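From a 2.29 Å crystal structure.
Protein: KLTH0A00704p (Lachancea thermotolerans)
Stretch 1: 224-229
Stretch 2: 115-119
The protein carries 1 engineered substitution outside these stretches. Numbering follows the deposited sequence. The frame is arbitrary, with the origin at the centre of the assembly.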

ATOM      1  N   SER A 224     -16.872   2.797   0.114  1.00 48.81           N
ATOM      2  CA  SER A 224     -16.838   3.470  -1.139  1.00 58.18           C
ATOM      3  C   SER A 224     -17.353   4.787  -0.650  1.00 65.78           C
ATOM      4  O   SER A 224     -18.020   4.861   0.401  1.00 90.64           O
ATOM      5  CB  SER A 224     -17.816   2.782  -2.094  1.00 59.74           C
ATOM      6  OG  SER A 224     -19.115   2.930  -1.606  1.00 54.50           O
ATOM      7  N   LEU A 225     -17.057   5.850  -1.333  1.00 60.62           N
ATOM      8  CA  LEU A 225     -17.438   7.125  -0.691  1.00 53.19           C
ATOM      9  C   LEU A 225     -18.361   7.867  -1.647  1.00 53.59           C
ATOM     10  O   LEU A 225     -19.074   8.787  -1.277  1.00 56.99           O
ATOM     11  CB  LEU A 225     -16.162   7.938  -0.451  1.00 49.57           C
ATOM     12  CG  LEU A 225     -15.331   7.274   0.652  1.00 56.76           C
ATOM     13  CD1 LEU A 225     -13.902   7.837   0.644  1.00 45.04           C
ATOM     14  CD2 LEU A 225     -16.039   7.463   2.015  1.00 44.56           C
ATOM     15  N   ILE A 226     -18.286   7.406  -2.887  1.00 44.41           N
ATOM     16  CA  ILE A 226     -18.956   7.818  -4.066  1.00 50.81           C
ATOM     17  C   ILE A 226     -19.970   6.722  -4.353  1.00 60.31           C
ATOM     18  O   ILE A 226     -19.596   5.610  -4.782  1.00 58.82           O
ATOM     19  CB  ILE A 226     -17.903   7.817  -5.205  1.00 47.22           C
ATOM     20  CG1 ILE A 226     -16.808   8.844  -4.870  1.00 46.84           C
ATOM     21  CG2 ILE A 226     -18.548   8.006  -6.587  1.00 40.19           C
ATOM     22  CD1 ILE A 226     -15.560   8.772  -5.787  1.00 51.28           C
ATOM     23  N   ALA A 227     -21.253   7.061  -4.161  1.00 63.17           N
ATOM     24  CA  ALA A 227     -22.374   6.116  -4.249  1.00 61.45           C
ATOM     25  C   ALA A 227     -22.743   5.769  -5.682  1.00 55.88           C
ATOM     26  O   ALA A 227     -23.535   4.865  -5.905  1.00 54.54           O
ATOM     27  CB  ALA A 227     -23.610   6.626  -3.468  1.00 55.72           C
ATOM     28  N   THR A 228     -22.173   6.445  -6.672  1.00 55.56           N
ATOM     29  CA  THR A 228     -22.393   5.984  -8.065  1.00 57.90           C
ATOM     30  C   THR A 228     -21.721   4.651  -8.433  1.00 52.85           C
ATOM     31  O   THR A 228     -21.997   4.096  -9.478  1.00 58.30           O
ATOM     32  CB  THR A 228     -21.947   6.991  -9.130  1.00 51.52           C
ATOM     33  OG1 THR A 228     -20.580   7.306  -8.919  1.00 62.74           O
ATOM     34  CG2 THR A 228     -22.736   8.254  -9.059  1.00 53.96           C
ATOM     35  N   TYR A 229     -20.817   4.151  -7.609  1.00 57.65           N
ATOM     36  CA  TYR A 229     -20.159   2.893  -7.922  1.00 52.25           C
ATOM     37  C   TYR A 229     -21.088   1.728  -7.752  1.00 53.43           C
ATOM     38  O   TYR A 229     -21.736   1.587  -6.709  1.00 57.43           O
ATOM     39  CB  TYR A 229     -18.928   2.710  -7.015  1.00 46.23           C
ATOM     40  CG  TYR A 229     -17.743   3.416  -7.599  1.00 46.97           C
ATOM     41  CD1 TYR A 229     -17.186   2.973  -8.807  1.00 47.23           C
ATOM     42  CD2 TYR A 229     -17.179   4.534  -6.976  1.00 45.52           C
ATOM     43  CE1 TYR A 229     -16.096   3.655  -9.370  1.00 51.50           C
ATOM     44  CE2 TYR A 229     -16.077   5.205  -7.519  1.00 45.19           C
ATOM     45  CZ  TYR A 229     -15.515   4.733  -8.688  1.00 46.97           C
ATOM     46  OH  TYR A 229     -14.410   5.373  -9.222  1.00 58.27           O
TER
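Stretch 2, residues 115-119: PWNVC

The contact between the two stretches centres on the indole of Trp116, which lies against the backbone of Ile226 and Ala227. The CA-to-CB bond of Trp116 is directed toward stretch 1, with chi1 in the m well and chi2 at 73°, and one face of the ring is covered by main-chain atoms. Ile226 CA sits 4.0 Å from the centroid of the Trp116 six-membered ring and 17° off the ring normal, a CH-pi contact over the face. Over the same face, Ala227 N comes to 3.4 Å from Trp116 CZ3. Side chains extend this packing: Ile226 CG1 is 4.1 Å from Trp116 CD1, and Ala227 CB is 3.8 Å from Trp116 CZ3. Further along the ring, Thr228 CG2 approaches Trp116 CZ2 at 4.0 Å.

Stretch 2 belongs to a strand that continues later in the chain; its backbone is extended except at Val118 (phi/psi -115/-61). Stretch 1 forms no regular helix or strand. Within a type I beta turn from Ile226 to Tyr229, with a weak hydrogen bond from Tyr229 N to Ile226 O (3.4 Å), Ile226, Ala227 and Thr228 contact the indole, while Tyr229 is out of reach. The register is antiparallel: Ile226 CA lies 6.4 Å from Trp116 CA, and Leu225 CA lies 6.6 Å from Val118 CA, so the numbering falls on one stretch as it rises on the other. At this second pairing the CA-to-CB bond of Leu225 is directed toward the strand, and its CD2 packs 4.0 Å from Val118 CG1.

Toward the polar edge, Leu225 O approaches Trp116 CB at 3.7 Å and lies 4.5 Å from Asn117 O. The CA-to-CB bond of Asn117 is directed away from stretch 1. No hydrogen bond joins the two stretches, and Trp116 NE1 is satisfied elsewhere in the structure. The contact, which buries 300 Å² summed over both sides, therefore rests on packing around the indole and on the Leu225–Val118 pair.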

ATOM      1  N   PRO A 115     -18.253  16.661  -5.791  1.00 49.88           N
ATOM      2  CA  PRO A 115     -17.947  16.451  -4.375  1.00 48.67           C
ATOM      3  C   PRO A 115     -18.860  15.547  -3.629  1.00 48.01           C
ATOM      4  O   PRO A 115     -20.063  15.569  -3.838  1.00 61.83           O
ATOM      5  CB  PRO A 115     -18.050  17.869  -3.762  1.00 44.97           C
ATOM      6  CG  PRO A 115     -19.082  18.554  -4.606  1.00 50.02           C
ATOM      7  CD  PRO A 115     -18.932  17.960  -6.021  1.00 58.74           C
ATOM      8  N   TRP A 116     -18.270  14.779  -2.718  1.00 47.14           N
ATOM      9  CA  TRP A 116     -18.961  13.821  -1.887  1.00 45.70           C
ATOM     10  C   TRP A 116     -18.411  14.043  -0.528  1.00 56.02           C
ATOM     11  O   TRP A 116     -17.205  14.229  -0.380  1.00 52.10           O
ATOM     12  CB  TRP A 116     -18.704  12.359  -2.311  1.00 45.14           C
ATOM     13  CG  TRP A 116     -19.232  12.063  -3.727  1.00 44.15           C
ATOM     14  CD1 TRP A 116     -18.684  12.482  -4.860  1.00 49.62           C
ATOM     15  CD2 TRP A 116     -20.442  11.366  -4.098  1.00 47.08           C
ATOM     16  NE1 TRP A 116     -19.417  12.083  -5.938  1.00 54.18           N
ATOM     17  CE2 TRP A 116     -20.528  11.420  -5.494  1.00 47.76           C
ATOM     18  CE3 TRP A 116     -21.519  10.815  -3.369  1.00 48.27           C
ATOM     19  CZ2 TRP A 116     -21.597  10.867  -6.214  1.00 44.89           C
ATOM     20  CZ3 TRP A 116     -22.560  10.239  -4.061  1.00 41.53           C
ATOM     21  CH2 TRP A 116     -22.596  10.265  -5.477  1.00 54.69           C
ATOM     22  N   ASN A 117     -19.281  14.015   0.470  1.00 54.79           N
ATOM     23  CA  ASN A 117     -18.818  14.150   1.829  1.00 57.12           C
ATOM     24  C   ASN A 117     -18.193  12.891   2.305  1.00 55.96           C
ATOM     25  O   ASN A 117     -18.711  11.801   2.034  1.00 55.99           O
ATOM     26  CB  ASN A 117     -19.999  14.428   2.773  1.00 68.73           C
ATOM     27  CG  ASN A 117     -20.283  15.896   2.946  1.00 69.00           C
ATOM     28  OD1 ASN A 117     -19.700  16.755   2.286  1.00 71.19           O
ATOM     29  ND2 ASN A 117     -21.195  16.196   3.853  1.00 93.01           N
ATOM     30  N   VAL A 118     -17.130  13.044   3.105  1.00 57.02           N
ATOM     31  CA  VAL A 118     -16.439  11.911   3.718  1.00 54.76           C
ATOM     32  C   VAL A 118     -16.549  11.912   5.247  1.00 54.53           C
ATOM     33  O   VAL A 118     -17.049  10.956   5.823  1.00 67.86           O
ATOM     34  CB  VAL A 118     -14.938  11.859   3.322  1.00 50.41           C
ATOM     35  CG1 VAL A 118     -14.300  10.594   3.871  1.00 46.37           C
ATOM     36  CG2 VAL A 118     -14.795  11.961   1.812  1.00 49.46           C
ATOM     37  N   CYS A 119     -16.040  12.935   5.912  1.00 56.91           N
ATOM     38  CA  CYS A 119     -16.129  12.984   7.378  1.00 61.73           C
ATOM     39  C   CYS A 119     -15.776  14.351   7.917  1.00 61.29           C
ATOM     40  O   CYS A 119     -15.239  15.178   7.196  1.00 68.14           O
ATOM     41  CB  CYS A 119     -15.245  11.918   8.016  1.00 63.90           C
ATOM     42  SG  CYS A 119     -13.502  11.925   7.454  1.00 67.07           S
TER